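Local coordinates for protein cellulase (Soil metagenome, PDB 5I2U) that probably hydrolyses cellulose as a halotolerant family 5 glycoside hydrolase with a TIM-barrel fold, at residues 225-230 against 254-259; 260-265 against 312-317; 248-253 against 282-287. All blocks are in the same frame, centred on the assembly; numbering follows the deposited sequence.

Interaction 1 of 3, residues 225-230 against 254-259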
ATOM      1  N   ALA A 225     -14.190   1.123   5.752  1.00 33.79           N
ATOM      2  CA  ALA A 225     -15.331   0.246   5.994  1.00 34.55           C
ATOM      3  C   ALA A 225     -16.591   0.941   6.523  1.00 35.98           C
ATOM      4  O   ALA A 225     -17.703   0.441   6.302  1.00 34.84           O
ATOM      5  CB  ALA A 225     -14.927  -0.902   6.908  1.00 35.50           C
ATOM      6  N   ALA A 226     -16.431   2.077   7.202  1.00 35.75           N
ATOM      7  CA  ALA A 226     -17.586   2.815   7.734  1.00 37.78           C
ATOM      8  C   ALA A 226     -18.289   3.704   6.689  1.00 37.44           C
ATOM      9  O   ALA A 226     -19.352   4.247   6.970  1.00 31.81           O
ATOM     10  CB  ALA A 226     -17.168   3.643   8.941  1.00 37.73           C
ATOM     11  N   THR A 227     -17.677   3.872   5.515  1.00 38.96           N
ATOM     12  CA  THR A 227     -18.219   4.703   4.440  1.00 41.71           C
ATOM     13  C   THR A 227     -18.642   3.875   3.231  1.00 47.61           C
ATOM     14  O   THR A 227     -19.775   3.997   2.759  1.00 52.03           O
ATOM     15  CB  THR A 227     -17.170   5.726   3.979  1.00 42.84           C
ATOM     16  OG1 THR A 227     -16.698   6.461   5.113  1.00 44.26           O
ATOM     17  CG2 THR A 227     -17.748   6.703   2.949  1.00 40.31           C
ATOM     18  N   HIS A 228     -17.727   3.040   2.738  1.00 46.76           N
ATOM     19  CA  HIS A 228     -17.900   2.371   1.465  1.00 44.70           C
ATOM     20  C   HIS A 228     -18.620   1.046   1.680  1.00 46.31           C
ATOM     21  O   HIS A 228     -18.081   0.118   2.293  1.00 45.68           O
ATOM     22  CB  HIS A 228     -16.546   2.206   0.763  1.00 45.93           C
ATOM     23  CG  HIS A 228     -15.874   3.514   0.451  1.00 46.31           C
ATOM     24  ND1 HIS A 228     -14.577   3.803   0.824  1.00 44.98           N
ATOM     25  CD2 HIS A 228     -16.333   4.621  -0.178  1.00 44.56           C
ATOM     26  CE1 HIS A 228     -14.262   5.022   0.429  1.00 44.48           C
ATOM     27  NE2 HIS A 228     -15.313   5.542  -0.178  1.00 47.12           N
ATOM     28  N   GLU A 229     -19.848   0.982   1.169  1.00 45.85           N
ATOM     29  CA  GLU A 229     -20.740  -0.164   1.349  1.00 48.36           C
ATOM     30  C   GLU A 229     -20.444  -1.298   0.345  1.00 47.56           C
ATOM     31  O   GLU A 229     -19.406  -1.279  -0.335  1.00 48.14           O
ATOM     32  CB  GLU A 229     -22.196   0.319   1.272  1.00 52.00           C
ATOM     33  CG  GLU A 229     -22.533   1.306   2.377  1.00 51.58           C
ATOM     34  CD  GLU A 229     -23.971   1.766   2.365  1.00 56.27           C
ATOM     35  OE1 GLU A 229     -24.660   1.607   1.325  1.00 58.47           O
ATOM     36  OE2 GLU A 229     -24.402   2.307   3.412  1.00 54.74           O
ATOM     37  N   ALA A 230     -21.331  -2.293   0.288  1.00 44.74           N
ATOM     38  CA  ALA A 230     -21.142  -3.524  -0.503  1.00 45.65           C
ATOM     39  C   ALA A 230     -20.843  -3.349  -1.995  1.00 43.09           C
ATOM     40  O   ALA A 230     -20.159  -4.181  -2.578  1.00 45.46           O
ATOM     41  CB  ALA A 230     -22.354  -4.442  -0.326  1.00 47.19           C
ATOM     42  N   SER A 254     -12.177   2.986   9.724  1.00 32.80           N
ATOM     43  CA  SER A 254     -12.747   4.317   9.921  1.00 34.85           C
ATOM     44  C   SER A 254     -13.641   4.739   8.730  1.00 37.17           C
ATOM     45  O   SER A 254     -13.885   3.950   7.815  1.00 34.54           O
ATOM     46  CB  SER A 254     -11.612   5.333  10.105  1.00 32.56           C
ATOM     47  OG  SER A 254     -10.937   5.565   8.866  1.00 35.29           O
ATOM     48  N   GLU A 255     -14.123   5.984   8.751  1.00 40.98           N
ATOM     49  CA  GLU A 255     -14.796   6.575   7.591  1.00 43.62           C
ATOM     50  C   GLU A 255     -13.745   7.069   6.588  1.00 42.22           C
ATOM     51  O   GLU A 255     -12.554   7.129   6.911  1.00 43.82           O
ATOM     52  CB  GLU A 255     -15.769   7.698   8.018  1.00 46.37           C
ATOM     53  CG  GLU A 255     -16.858   7.240   9.001  1.00 46.87           C
ATOM     54  CD  GLU A 255     -17.850   8.334   9.401  1.00 51.51           C
ATOM     55  OE1 GLU A 255     -18.075   9.303   8.636  1.00 49.73           O
ATOM     56  OE2 GLU A 255     -18.421   8.223  10.506  1.00 53.23           O
ATOM     57  N   ALA A 256     -14.189   7.428   5.382  1.00 45.37           N
ATOM     58  CA  ALA A 256     -13.281   7.731   4.248  1.00 44.39           C
ATOM     59  C   ALA A 256     -12.321   8.911   4.484  1.00 41.74           C
ATOM     60  O   ALA A 256     -11.195   8.907   3.978  1.00 41.98           O
ATOM     61  CB  ALA A 256     -14.078   7.954   2.973  1.00 44.80           C
ATOM     62  N   ASN A 257     -12.746   9.893   5.273  1.00 37.02           N
ATOM     63  CA  ASN A 257     -11.856  10.993   5.649  1.00 36.85           C
ATOM     64  C   ASN A 257     -10.745  10.632   6.675  1.00 34.46           C
ATOM     65  O   ASN A 257      -9.887  11.459   6.960  1.00 32.83           O
ATOM     66  CB  ASN A 257     -12.667  12.220   6.102  1.00 36.60           C
ATOM     67  CG  ASN A 257     -13.378  12.024   7.435  1.00 38.18           C
ATOM     68  OD1 ASN A 257     -13.503  10.915   7.950  1.00 40.10           O
ATOM     69  ND2 ASN A 257     -13.857  13.118   7.995  1.00 40.68           N
ATOM     70  N   GLY A 258     -10.760   9.404   7.201  1.00 33.60           N
ATOM     71  CA  GLY A 258      -9.788   8.948   8.198  1.00 32.06           C
ATOM     72  C   GLY A 258     -10.272   9.131   9.623  1.00 30.95           C
ATOM     73  O   GLY A 258      -9.557   8.810  10.562  1.00 29.60           O
ATOM     74  N   ASP A 259     -11.495   9.633   9.785  1.00 35.73           N
ATOM     75  CA  ASP A 259     -12.077   9.926  11.100  1.00 39.02           C
ATOM     76  C   ASP A 259     -13.498   9.339  11.188  1.00 35.94           C
ATOM     77  O   ASP A 259     -13.809   8.403  10.457  1.00 33.98           O
ATOM     78  CB  ASP A 259     -12.050  11.443  11.357  1.00 40.68           C
ATOM     79  CG  ASP A 259     -11.934  11.798  12.838  1.00 44.30           C
ATOM     80  OD1 ASP A 259     -11.813  10.886  13.685  1.00 46.87           O
ATOM     81  OD2 ASP A 259     -11.983  13.000  13.150  1.00 45.47           O
TER
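Ala226 and Glu255 bring two loops together with their CA atoms 4.7 Å apart, and one backbone hydrogen bond ties the loops, from Ala226 N to Ser254 O at 3.2 Å. A side chain makes the second tie. Thr227 OG1 accepts from Ala256 N at 2.7 Å, through a bent bond with 142° at the hydrogen. The chi1 of -54° sets OG1 beside the backbone N of Thr227 and turns it to the facing loop, where it also lies close to Glu255 CA and CB.

The methyl of Ala226 presses on the aliphatic part of Glu255, CB to CG at 3.6 Å. Beyond CG the Glu255 chain runs on extended, and OE2 is bound by the backbone N of Arg261. Ala256 CB comes up beside the threonine, 3.9 Å from Thr227 CG2, and also approaches CE1 of the His228 ring. Thr227 CG2 itself sits over one face of that imidazole, toward its rim, so the threonine lies against both the alanine and the ring.

The second loop is held in shape from within. Glu255 to Gly258 form a type I turn, closed by Gly258 N to Glu255 O at 2.9 Å. Ser254 OG donates to the same Glu255 O at 3.0 Å, from the opposite face of its plane. Asn257 OD1 accepts from Asp259 N at 3.0 Å, which makes an Asx turn.

Both loops follow barrel strands. Residues 225-230 connect strand 217-224 to helix 230-241, and residues 254-259 lie between strand 246-252 and helix 264-276. The contact therefore joins two neighbouring beta-alpha loops at the C-terminal end of the barrel strands. Tyr270 of helix 264-276 packs on Ala225 and bonds to His228 O.

Interaction 2 of 3, residues 260-265 against 312-317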
ATOM      1  N   GLY A 260     -14.324   9.838  12.108  1.00 36.12           N
ATOM      2  CA  GLY A 260     -15.670   9.318  12.311  1.00 38.34           C
ATOM      3  C   GLY A 260     -15.693   7.929  12.932  1.00 39.79           C
ATOM      4  O   GLY A 260     -14.761   7.535  13.635  1.00 36.31           O
ATOM      5  N   ARG A 261     -16.773   7.199  12.661  1.00 40.41           N
ATOM      6  CA  ARG A 261     -17.041   5.901  13.280  1.00 40.59           C
ATOM      7  C   ARG A 261     -15.993   4.848  12.932  1.00 38.59           C
ATOM      8  O   ARG A 261     -15.435   4.848  11.824  1.00 37.86           O
ATOM      9  CB  ARG A 261     -18.415   5.398  12.828  1.00 44.03           C
ATOM     10  CG  ARG A 261     -18.930   4.161  13.552  1.00 50.03           C
ATOM     11  CD  ARG A 261     -20.392   3.905  13.191  1.00 54.67           C
ATOM     12  NE  ARG A 261     -20.540   3.571  11.771  1.00 53.92           N
ATOM     13  CZ  ARG A 261     -20.515   2.339  11.254  1.00 51.89           C
ATOM     14  NH1 ARG A 261     -20.384   1.253  12.027  1.00 52.39           N
ATOM     15  NH2 ARG A 261     -20.641   2.186   9.937  1.00 52.78           N
ATOM     16  N   LEU A 262     -15.726   3.960  13.885  1.00 35.02           N
ATOM     17  CA  LEU A 262     -14.972   2.751  13.605  1.00 37.39           C
ATOM     18  C   LEU A 262     -16.003   1.662  13.327  1.00 34.90           C
ATOM     19  O   LEU A 262     -16.683   1.219  14.241  1.00 33.94           O
ATOM     20  CB  LEU A 262     -14.055   2.390  14.786  1.00 33.80           C
ATOM     21  CG  LEU A 262     -13.072   1.235  14.569  1.00 34.65           C
ATOM     22  CD1 LEU A 262     -12.181   1.445  13.346  1.00 34.50           C
ATOM     23  CD2 LEU A 262     -12.218   1.031  15.812  1.00 33.42           C
ATOM     24  N   GLY A 263     -16.129   1.259  12.065  1.00 34.87           N
ATOM     25  CA  GLY A 263     -17.086   0.218  11.666  1.00 35.49           C
ATOM     26  C   GLY A 263     -16.512  -1.174  11.829  1.00 33.44           C
ATOM     27  O   GLY A 263     -16.058  -1.782  10.861  1.00 32.56           O
ATOM     28  N   ILE A 264     -16.580  -1.695  13.047  1.00 32.90           N
ATOM     29  CA  ILE A 264     -15.931  -2.972  13.391  1.00 35.02           C
ATOM     30  C   ILE A 264     -16.490  -4.187  12.660  1.00 37.60           C
ATOM     31  O   ILE A 264     -15.716  -5.035  12.194  1.00 42.26           O
ATOM     32  CB  ILE A 264     -15.959  -3.211  14.912  1.00 34.60           C
ATOM     33  CG1 ILE A 264     -15.046  -2.176  15.569  1.00 39.24           C
ATOM     34  CG2 ILE A 264     -15.513  -4.632  15.284  1.00 34.33           C
ATOM     35  CD1 ILE A 264     -15.216  -2.055  17.056  1.00 37.18           C
ATOM     36  N   GLU A 265     -17.819  -4.276  12.566  1.00 38.74           N
ATOM     37  CA  GLU A 265     -18.455  -5.364  11.831  1.00 37.34           C
ATOM     38  C   GLU A 265     -18.152  -5.260  10.339  1.00 36.07           C
ATOM     39  O   GLU A 265     -17.814  -6.256   9.704  1.00 35.22           O
ATOM     40  CB  GLU A 265     -19.967  -5.427  12.119  1.00 39.80           C
ATOM     41  CG  GLU A 265     -20.244  -5.767  13.552  1.00 41.26           C
ATOM     42  CD  GLU A 265     -21.510  -6.579  13.727  1.00 44.23           C
ATOM     43  OE1 GLU A 265     -22.597  -6.007  13.512  1.00 36.00           O
ATOM     44  OE2 GLU A 265     -21.407  -7.787  14.067  1.00 47.84           O
ATOM     45  N   LYS A 312      -4.523   2.736  19.779  1.00 28.96           N
ATOM     46  CA  LYS A 312      -5.881   3.213  19.643  1.00 31.72           C
ATOM     47  C   LYS A 312      -6.781   2.002  19.324  1.00 31.80           C
ATOM     48  O   LYS A 312      -6.281   0.962  18.891  1.00 32.25           O
ATOM     49  CB  LYS A 312      -5.968   4.256  18.529  1.00 30.96           C
ATOM     50  CG  LYS A 312      -5.318   5.594  18.861  1.00 32.46           C
ATOM     51  CD  LYS A 312      -6.317   6.602  19.423  1.00 34.13           C
ATOM     52  CE  LYS A 312      -7.222   7.192  18.353  1.00 34.56           C
ATOM     53  NZ  LYS A 312      -6.476   8.117  17.447  1.00 38.12           N
ATOM     54  N   PRO A 313      -8.103   2.140  19.523  1.00 32.18           N
ATOM     55  CA  PRO A 313      -9.042   1.076  19.138  1.00 30.75           C
ATOM     56  C   PRO A 313      -8.797   0.489  17.733  1.00 29.56           C
ATOM     57  O   PRO A 313      -8.720  -0.732  17.583  1.00 30.80           O
ATOM     58  CB  PRO A 313     -10.396   1.771  19.199  1.00 32.41           C
ATOM     59  CG  PRO A 313     -10.226   2.875  20.186  1.00 32.39           C
ATOM     60  CD  PRO A 313      -8.790   3.295  20.130  1.00 30.68           C
ATOM     61  N   TRP A 314      -8.629   1.358  16.736  1.00 30.44           N
ATOM     62  CA  TRP A 314      -8.268   0.932  15.369  1.00 30.98           C
ATOM     63  C   TRP A 314      -6.890   0.262  15.293  1.00 28.96           C
ATOM     64  O   TRP A 314      -6.683  -0.647  14.488  1.00 28.87           O
ATOM     65  CB  TRP A 314      -8.388   2.121  14.402  1.00 31.39           C
ATOM     66  CG  TRP A 314      -7.858   1.908  13.021  1.00 33.95           C
ATOM     67  CD1 TRP A 314      -6.993   2.712  12.380  1.00 35.89           C
ATOM     68  CD2 TRP A 314      -8.133   0.817  12.125  1.00 35.29           C
ATOM     69  NE1 TRP A 314      -6.710   2.226  11.132  1.00 36.56           N
ATOM     70  CE2 TRP A 314      -7.401   1.060  10.947  1.00 36.06           C
ATOM     71  CE3 TRP A 314      -8.940  -0.332  12.198  1.00 38.95           C
ATOM     72  CZ2 TRP A 314      -7.425   0.193   9.852  1.00 35.13           C
ATOM     73  CZ3 TRP A 314      -8.983  -1.190  11.101  1.00 35.60           C
ATOM     74  CH2 TRP A 314      -8.223  -0.922   9.947  1.00 36.88           C
ATOM     75  N   GLY A 315      -5.957   0.704  16.137  1.00 30.71           N
ATOM     76  CA  GLY A 315      -4.647   0.062  16.279  1.00 29.22           C
ATOM     77  C   GLY A 315      -4.758  -1.373  16.762  1.00 29.84           C
ATOM     78  O   GLY A 315      -4.172  -2.279  16.166  1.00 30.08           O
ATOM     79  N   LYS A 316      -5.519  -1.574  17.832  1.00 28.86           N
ATOM     80  CA  LYS A 316      -5.756  -2.910  18.361  1.00 30.20           C
ATOM     81  C   LYS A 316      -6.429  -3.830  17.339  1.00 30.40           C
ATOM     82  O   LYS A 316      -6.030  -4.994  17.178  1.00 33.02           O
ATOM     83  CB  LYS A 316      -6.604  -2.841  19.640  1.00 29.91           C
ATOM     84  CG  LYS A 316      -5.893  -2.250  20.850  1.00 29.84           C
ATOM     85  CD  LYS A 316      -6.790  -2.310  22.082  1.00 31.37           C
ATOM     86  CE  LYS A 316      -6.081  -1.870  23.357  1.00 32.73           C
ATOM     87  NZ  LYS A 316      -5.997  -0.382  23.451  1.00 32.83           N
ATOM     88  N   LEU A 317      -7.467  -3.314  16.689  1.00 31.23           N
ATOM     89  CA  LEU A 317      -8.200  -4.059  15.681  1.00 33.61           C
ATOM     90  C   LEU A 317      -7.316  -4.429  14.476  1.00 35.28           C
ATOM     91  O   LEU A 317      -7.408  -5.551  13.951  1.00 33.06           O
ATOM     92  CB  LEU A 317      -9.409  -3.243  15.220  1.00 37.11           C
ATOM     93  CG  LEU A 317     -10.340  -3.870  14.186  1.00 41.49           C
ATOM     94  CD1 LEU A 317     -10.847  -5.217  14.674  1.00 44.82           C
ATOM     95  CD2 LEU A 317     -11.504  -2.933  13.898  1.00 43.81           C
TER
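Leu262 reaches across to the start of helix 313-325, its CA 7.2 Å from that of Trp314. From CB the side chain goes to CG, which stands anti to the backbone N (chi1 -173°), a placement that turns both methyls toward the helix. CD1 takes one branch and meets the Trp314 side chain, 3.9 Å from CE3 and only slightly farther from CB. The leucine and the indole cross at about a right angle. CD2 takes the other branch. It lies 3.7 Å from Trp314 N and 3.9 Å from Pro313 CB, with Leu317 CD2 at a longer 4.5 Å.

This is packing between two outer helices of the TIM barrel, the ones that follow strands 246-252 and 281-286. It occurs at their N-terminal ends: Gly263 is the N-cap of helix 264-276, and Lys312 that of helix 313-325. Gly263 is also the centre of an inverse gamma turn, which swings the chain from Leu262 into the helix.

Nearer the surface, Ile264 CG1 touches Leu317 CD2 at 4.0 Å, the two side chains crossing at a slant.

Interaction 3 of 3, residues 248-253 against 282-287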
ATOM      1  N   VAL A 248      -5.196  -4.447  -2.410  1.00 30.83           N
ATOM      2  CA  VAL A 248      -5.652  -3.356  -1.529  1.00 30.65           C
ATOM      3  C   VAL A 248      -4.432  -2.715  -0.829  1.00 32.21           C
ATOM      4  O   VAL A 248      -3.959  -3.204   0.201  1.00 33.91           O
ATOM      5  CB  VAL A 248      -6.693  -3.878  -0.516  1.00 32.42           C
ATOM      6  CG1 VAL A 248      -7.042  -2.826   0.531  1.00 34.91           C
ATOM      7  CG2 VAL A 248      -7.950  -4.331  -1.259  1.00 32.07           C
ATOM      8  N   SER A 249      -3.901  -1.640  -1.417  1.00 31.40           N
ATOM      9  CA  SER A 249      -2.681  -1.003  -0.902  1.00 29.55           C
ATOM     10  C   SER A 249      -2.978  -0.032   0.248  1.00 29.89           C
ATOM     11  O   SER A 249      -2.056   0.423   0.939  1.00 24.75           O
ATOM     12  CB  SER A 249      -1.913  -0.298  -2.025  1.00 27.22           C
ATOM     13  OG  SER A 249      -2.685   0.723  -2.611  1.00 27.28           O
ATOM     14  N   GLU A 250      -4.255   0.280   0.457  1.00 27.89           N
ATOM     15  CA  GLU A 250      -4.650   1.093   1.596  1.00 29.33           C
ATOM     16  C   GLU A 250      -6.086   0.811   1.962  1.00 29.98           C
ATOM     17  O   GLU A 250      -6.957   0.786   1.085  1.00 34.82           O
ATOM     18  CB  GLU A 250      -4.517   2.563   1.244  1.00 31.52           C
ATOM     19  CG  GLU A 250      -4.583   3.495   2.425  1.00 30.74           C
ATOM     20  CD  GLU A 250      -4.611   4.928   1.977  1.00 31.20           C
ATOM     21  OE1 GLU A 250      -3.582   5.400   1.435  1.00 28.21           O
ATOM     22  OE2 GLU A 250      -5.670   5.563   2.159  1.00 31.91           O
ATOM     23  N   CYS A 251      -6.334   0.581   3.243  1.00 28.10           N
ATOM     24  CA  CYS A 251      -7.688   0.432   3.733  1.00 29.19           C
ATOM     25  C   CYS A 251      -7.795   0.706   5.211  1.00 28.51           C
ATOM     26  O   CYS A 251      -6.794   0.718   5.935  1.00 29.73           O
ATOM     27  CB  CYS A 251      -8.248  -0.974   3.428  1.00 29.74           C
ATOM     28  SG  CYS A 251      -7.432  -2.371   4.236  1.00 30.36           S
ATOM     29  N   GLY A 252      -9.024   0.886   5.663  1.00 30.85           N
ATOM     30  CA  GLY A 252      -9.292   1.063   7.087  1.00 34.25           C
ATOM     31  C   GLY A 252     -10.712   0.786   7.531  1.00 34.45           C
ATOM     32  O   GLY A 252     -11.614   0.552   6.709  1.00 34.85           O
ATOM     33  N   GLY A 253     -10.883   0.787   8.850  1.00 34.58           N
ATOM     34  CA  GLY A 253     -12.181   0.588   9.494  1.00 35.45           C
ATOM     35  C   GLY A 253     -12.909   1.876   9.774  1.00 32.87           C
ATOM     36  O   GLY A 253     -14.122   1.863  10.011  1.00 36.20           O
ATOM     37  N   VAL A 282      -3.381  -3.780   3.172  1.00 28.51           N
ATOM     38  CA  VAL A 282      -2.540  -2.922   3.997  1.00 29.80           C
ATOM     39  C   VAL A 282      -3.434  -1.917   4.723  1.00 27.85           C
ATOM     40  O   VAL A 282      -4.144  -1.117   4.087  1.00 26.36           O
ATOM     41  CB  VAL A 282      -1.488  -2.187   3.147  1.00 31.65           C
ATOM     42  CG1 VAL A 282      -0.399  -1.584   4.024  1.00 31.78           C
ATOM     43  CG2 VAL A 282      -0.860  -3.136   2.120  1.00 33.03           C
ATOM     44  N   ALA A 283      -3.392  -1.955   6.055  1.00 26.32           N
ATOM     45  CA  ALA A 283      -4.234  -1.068   6.879  1.00 25.52           C
ATOM     46  C   ALA A 283      -3.563   0.296   7.120  1.00 25.43           C
ATOM     47  O   ALA A 283      -2.348   0.354   7.351  1.00 26.51           O
ATOM     48  CB  ALA A 283      -4.568  -1.745   8.191  1.00 24.49           C
ATOM     49  N   TRP A 284      -4.369   1.364   7.096  1.00 26.25           N
ATOM     50  CA  TRP A 284      -3.934   2.782   7.273  1.00 27.68           C
ATOM     51  C   TRP A 284      -4.511   3.398   8.566  1.00 27.70           C
ATOM     52  O   TRP A 284      -5.709   3.239   8.808  1.00 27.93           O
ATOM     53  CB  TRP A 284      -4.457   3.573   6.082  1.00 29.97           C
ATOM     54  CG  TRP A 284      -4.232   5.066   6.074  1.00 32.65           C
ATOM     55  CD1 TRP A 284      -5.006   6.024   6.676  1.00 34.06           C
ATOM     56  CD2 TRP A 284      -3.176   5.763   5.412  1.00 33.08           C
ATOM     57  NE1 TRP A 284      -4.483   7.268   6.445  1.00 35.72           N
ATOM     58  CE2 TRP A 284      -3.364   7.143   5.667  1.00 35.19           C
ATOM     59  CE3 TRP A 284      -2.068   5.357   4.653  1.00 33.65           C
ATOM     60  CZ2 TRP A 284      -2.499   8.126   5.160  1.00 34.40           C
ATOM     61  CZ3 TRP A 284      -1.217   6.331   4.144  1.00 34.58           C
ATOM     62  CH2 TRP A 284      -1.444   7.704   4.393  1.00 34.11           C
ATOM     63  N   SER A 285      -3.752   4.117   9.407  1.00 28.64           N
ATOM     64  CA  SER A 285      -2.327   4.435   9.270  1.00 28.99           C
ATOM     65  C   SER A 285      -1.628   4.355  10.611  1.00 28.60           C
ATOM     66  O   SER A 285      -2.225   4.650  11.678  1.00 26.09           O
ATOM     67  CB  SER A 285      -2.102   5.851   8.708  1.00 27.93           C
ATOM     68  OG  SER A 285      -2.747   6.857   9.467  1.00 32.29           O
ATOM     69  N   VAL A 286      -0.338   4.029  10.534  1.00 28.68           N
ATOM     70  CA  VAL A 286       0.549   4.016  11.703  1.00 28.03           C
ATOM     71  C   VAL A 286       0.970   5.461  11.916  1.00 27.52           C
ATOM     72  O   VAL A 286       1.969   5.930  11.367  1.00 31.96           O
ATOM     73  CB  VAL A 286       1.782   3.122  11.503  1.00 27.37           C
ATOM     74  CG1 VAL A 286       2.649   3.132  12.743  1.00 28.24           C
ATOM     75  CG2 VAL A 286       1.368   1.696  11.150  1.00 29.28           C
ATOM     76  N   SER A 287       0.164   6.153  12.700  1.00 24.82           N
ATOM     77  CA  SER A 287       0.273   7.590  12.921  1.00 25.70           C
ATOM     78  C   SER A 287      -0.487   7.922  14.221  1.00 26.03           C
ATOM     79  O   SER A 287      -1.193   7.062  14.755  1.00 25.69           O
ATOM     80  CB  SER A 287      -0.326   8.352  11.723  1.00 27.24           C
ATOM     81  OG  SER A 287      -1.697   8.005  11.466  1.00 26.04           O
TER
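Trp284 N donates to Cys251 O at 2.8 Å, the shortest bond between the two strands. The donor lies almost straight out from the carbonyl, with 164° at the oxygen. Ala283 CA adds a lesser CH...O contact to the same oxygen at 3.3 Å. Cys251 and Ala283 form a parallel bridge. Two weak, bent bonds continue the pairing, Cys251 N to Val282 O at 2.9 Å and Val282 N to Val248 O at 3.1 Å. The chain turns a corner at Glu250 between them.

Glu250 CG is anti to the backbone N (chi1 -166°), and the extended chain lays the carboxylate over one face of the Trp284 indole. The two planes are 25° apart, with OE1 3.6 Å from CE3. Ser285 CB lies against the opposite face, toward its rim, next to the cis peptide between Trp284 and Ser285.

Arg89 and Tyr224 of other barrel strands hold the carboxylate too, by a salt bridge to OE1 and a hydrogen bond to OE2. A glycerol, probably from the crystallisation liquor, also bonds to OE2. In family 5 enzymes the nucleophile is a glutamate at the C-terminal end of the seventh barrel strand, where Glu250 lies. Stacking and polar bonds together fix the carboxylate's orientation, consistent with that role in the cleft.

In the fold
Strand 246-252 leads from interaction 3 into the loop of interaction 1 and on to helix 264-276 of interaction 2. The centres are close: 11 Å from interaction 1 to each of the others, 12 Å between 2 and 3. Hydrogen bonds join them. Ala225 N meets Gly252 O at 2.8 Å, and Gly263 N meets Gly253 O at 2.9 Å. Glu255 links interaction 1 to interaction 2. Trp314 NE1 reaches Trp284 O at 2.7 Å, which ties helix 313-325 to the backbone of strand 281-286, at the residue whose ring stacks on Glu250. Interaction 3 lies in the probable active site, with Glu163 near Glu250. The magnesium ion is held by other residues: Gly151, Asp187, Asp189 and Asn190.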